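Local coordinates for NusG domain II-containing protein (Ruminococcus gnavus, PDB 4ESN) that is of unknown function but binds a zinc ion through cysteines of its NusG domain II-like beta fold, at residues A[58-62]-A[63-67]. Sequence-based numbering, arbitrary orientation.
Sequences EWADC and PDQLC. With ZN (zinc ion), chain C.
The flat carboxamide of Gln-65 meets the backbone of Ala-60 and Cys-62 at its nitrogen edge, NE2 giving one hydrogen to each carbonyl oxygen. The arrangement ties together a zinc-binding loop of the CxxxxC type, which leads from strand 54-60 into helix 66-69. Both acceptors lie close to the amide plane, and the bond from Gln-65 NE2 to Cys-62 O (2.8 Å) is nearly straight, with an N-H...O angle of 169°. That carbonyl is approached within its own plane, whereas NE2 reaches Ala-60 O, also at 2.8 Å, from well above the carbonyl plane. At the other end of the amide, OE1 accepts from a water 2.7 Å away that in turn takes the N-H of Ala-60. Glutamine suits its place because one planar group offers two N-H donors and an acceptor; its chain, bent about the CB-CG bond (chi2 -72°), folds the amide back over the turn.

Cys-62 and Cys-67 both turn SG inward to the same zinc, each at 2.3 Å, which brings Cys-62 SG and Cys-67 SG to 3.8 Å from each other. Cys-82, from strand 79-82, is the third protein ligand, and a water completes the four-ligand site. The small methyl of Ala-60 lets Cys-67 come close: Ala-60 CB lies 3.6 Å from Cys-67 SG. Pro-63, lacking an N-H, leads out of Cys-62 with its ring CD against the cysteine CB.

Asp-64 organises the second shell: OD1 accepts from the N-H of Leu-66 on the anti side of the carboxylate, forming an Asx turn. The same oxygen accepts from the zinc-bound water at 2.7 Å, probably making that water a better ligand, while the N-H of Cys-67 donates a longer bond to the water oxygen, N to O 3.2 Å.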
ATOM      1  N   GLU A  58      -4.246   0.905  13.979  1.00 38.72           N
ATOM      2  CA  GLU A  58      -4.128   0.978  15.436  1.00 40.24           C
ATOM      3  C   GLU A  58      -3.559  -0.325  16.057  1.00 45.28           C
ATOM      4  O   GLU A  58      -2.867  -0.277  17.081  1.00 47.72           O
ATOM      5  CB  GLU A  58      -5.519   1.264  16.016  1.00 41.21           C
ATOM      6  CG  GLU A  58      -5.535   1.403  17.527  1.00 54.86           C
ATOM      7  CD  GLU A  58      -6.928   1.585  18.083  1.00 67.12           C
ATOM      8  OE1 GLU A  58      -7.484   2.692  17.925  1.00 59.85           O
ATOM      9  OE2 GLU A  58      -7.497   0.593  18.593  1.00 65.53           O
ATOM     10  N   TRP A  59      -3.940  -1.480  15.502  1.00 39.14           N
ATOM     11  CA  TRP A  59      -3.571  -2.790  16.034  1.00 38.51           C
ATOM     12  C   TRP A  59      -3.554  -3.796  14.914  1.00 43.71           C
ATOM     13  O   TRP A  59      -4.305  -3.660  13.949  1.00 43.11           O
ATOM     14  CB  TRP A  59      -4.588  -3.223  17.130  1.00 37.39           C
ATOM     15  CG  TRP A  59      -4.380  -4.613  17.672  1.00 39.90           C
ATOM     16  CD1 TRP A  59      -3.521  -4.985  18.669  1.00 44.40           C
ATOM     17  CD2 TRP A  59      -4.940  -5.826  17.152  1.00 40.28           C
ATOM     18  NE1 TRP A  59      -3.561  -6.343  18.842  1.00 45.83           N
ATOM     19  CE2 TRP A  59      -4.383  -6.893  17.888  1.00 46.58           C
ATOM     20  CE3 TRP A  59      -5.833  -6.121  16.097  1.00 41.09           C
ATOM     21  CZ2 TRP A  59      -4.749  -8.234  17.665  1.00 47.13           C
ATOM     22  CZ3 TRP A  59      -6.186  -7.447  15.869  1.00 43.55           C
ATOM     23  CH2 TRP A  59      -5.657  -8.483  16.654  1.00 46.48           C
ATOM     24  N   ALA A  60      -2.708  -4.821  15.056  1.00 43.67           N
ATOM     25  CA  ALA A  60      -2.605  -5.955  14.150  1.00 42.69           C
ATOM     26  C   ALA A  60      -1.996  -7.126  14.885  1.00 49.89           C
ATOM     27  O   ALA A  60      -1.171  -6.918  15.787  1.00 51.33           O
ATOM     28  CB  ALA A  60      -1.783  -5.597  12.928  1.00 41.88           C
ATOM     29  N   ASP A  61      -2.380  -8.360  14.488  1.00 47.97           N
ATOM     30  CA  ASP A  61      -1.843  -9.600  15.069  1.00 50.71           C
ATOM     31  C   ASP A  61      -0.633 -10.135  14.259  1.00 57.61           C
ATOM     32  O   ASP A  61      -0.153 -11.235  14.535  1.00 61.54           O
ATOM     33  CB  ASP A  61      -2.948 -10.676  15.174  1.00 53.06           C
ATOM     34  CG  ASP A  61      -3.372 -11.360  13.878  1.00 64.57           C
ATOM     35  OD1 ASP A  61      -3.002 -10.865  12.780  1.00 64.00           O
ATOM     36  OD2 ASP A  61      -4.095 -12.375  13.954  1.00 74.94           O
ATOM     37  N   CYS A  62      -0.163  -9.382  13.256  1.00 53.04           N
ATOM     38  CA  CYS A  62       0.975  -9.765  12.405  1.00 53.52           C
ATOM     39  C   CYS A  62       2.286  -9.775  13.222  1.00 60.44           C
ATOM     40  O   CYS A  62       2.421  -8.968  14.156  1.00 60.10           O
ATOM     41  CB  CYS A  62       1.087  -8.824  11.211  1.00 51.17           C
ATOM     42  SG  CYS A  62       1.433  -7.108  11.668  1.00 53.37           S
ATOM     43  N   PRO A  63       3.275 -10.639  12.874  1.00 60.21           N
ATOM     44  CA  PRO A  63       4.524 -10.684  13.664  1.00 62.16           C
ATOM     45  C   PRO A  63       5.431  -9.454  13.520  1.00 66.78           C
ATOM     46  O   PRO A  63       6.043  -9.043  14.514  1.00 69.34           O
ATOM     47  CB  PRO A  63       5.247 -11.925  13.121  1.00 66.12           C
ATOM     48  CG  PRO A  63       4.215 -12.705  12.376  1.00 70.13           C
ATOM     49  CD  PRO A  63       3.279 -11.677  11.819  1.00 62.85           C
ATOM     50  N   ASP A  64       5.555  -8.889  12.303  1.00 60.63           N
ATOM     51  CA  ASP A  64       6.465  -7.763  12.056  1.00 60.21           C
ATOM     52  C   ASP A  64       5.939  -6.411  12.613  1.00 61.62           C
ATOM     53  O   ASP A  64       6.755  -5.536  12.907  1.00 61.76           O
ATOM     54  CB  ASP A  64       6.811  -7.633  10.552  1.00 61.55           C
ATOM     55  CG  ASP A  64       5.643  -7.391   9.605  1.00 66.74           C
ATOM     56  OD1 ASP A  64       4.808  -6.509   9.899  1.00 63.37           O
ATOM     57  OD2 ASP A  64       5.615  -8.019   8.528  1.00 72.05           O
ATOM     58  N   GLN A  65       4.595  -6.230  12.715  1.00 54.74           N
ATOM     59  CA  GLN A  65       3.942  -5.013  13.235  1.00 51.66           C
ATOM     60  C   GLN A  65       4.257  -3.777  12.373  1.00 55.12           C
ATOM     61  O   GLN A  65       4.107  -2.647  12.848  1.00 56.89           O
ATOM     62  CB  GLN A  65       4.365  -4.756  14.707  1.00 53.12           C
ATOM     63  CG  GLN A  65       3.855  -5.802  15.699  1.00 55.83           C
ATOM     64  CD  GLN A  65       2.372  -5.654  15.925  1.00 63.62           C
ATOM     65  OE1 GLN A  65       1.908  -4.670  16.506  1.00 57.38           O
ATOM     66  NE2 GLN A  65       1.595  -6.606  15.424  1.00 50.61           N
ATOM     67  N   LEU A  66       4.687  -3.982  11.122  1.00 49.21           N
ATOM     68  CA  LEU A  66       5.084  -2.901  10.218  1.00 48.43           C
ATOM     69  C   LEU A  66       3.921  -1.960   9.886  1.00 49.63           C
ATOM     70  O   LEU A  66       4.136  -0.748   9.857  1.00 48.84           O
ATOM     71  CB  LEU A  66       5.726  -3.447   8.918  1.00 49.39           C
ATOM     72  CG  LEU A  66       7.173  -3.973   9.044  1.00 57.30           C
ATOM     73  CD1 LEU A  66       7.639  -4.623   7.734  1.00 57.65           C
ATOM     74  CD2 LEU A  66       8.162  -2.840   9.422  1.00 60.90           C
ATOM     75  N   CYS A  67       2.696  -2.509   9.665  1.00 45.49           N
ATOM     76  CA  CYS A  67       1.493  -1.721   9.331  1.00 43.03           C
ATOM     77  C   CYS A  67       1.160  -0.742  10.458  1.00 47.42           C
ATOM     78  O   CYS A  67       0.818   0.406  10.186  1.00 47.74           O
ATOM     79  CB  CYS A  67       0.313  -2.644   9.043  1.00 42.14           C
ATOM     80  SG  CYS A  67      -0.063  -3.814  10.382  1.00 45.50           S
TER
HETATM   81 ZN    ZN C 201       0.692  -5.931   9.792  1.00 49.75          ZN
HETATM   82  O   HOH W   1      -0.593  -3.960  17.355  1.00 44.48           O
HETATM   83  O   HOH W   2       2.599  -5.554   8.677  1.00 49.53           O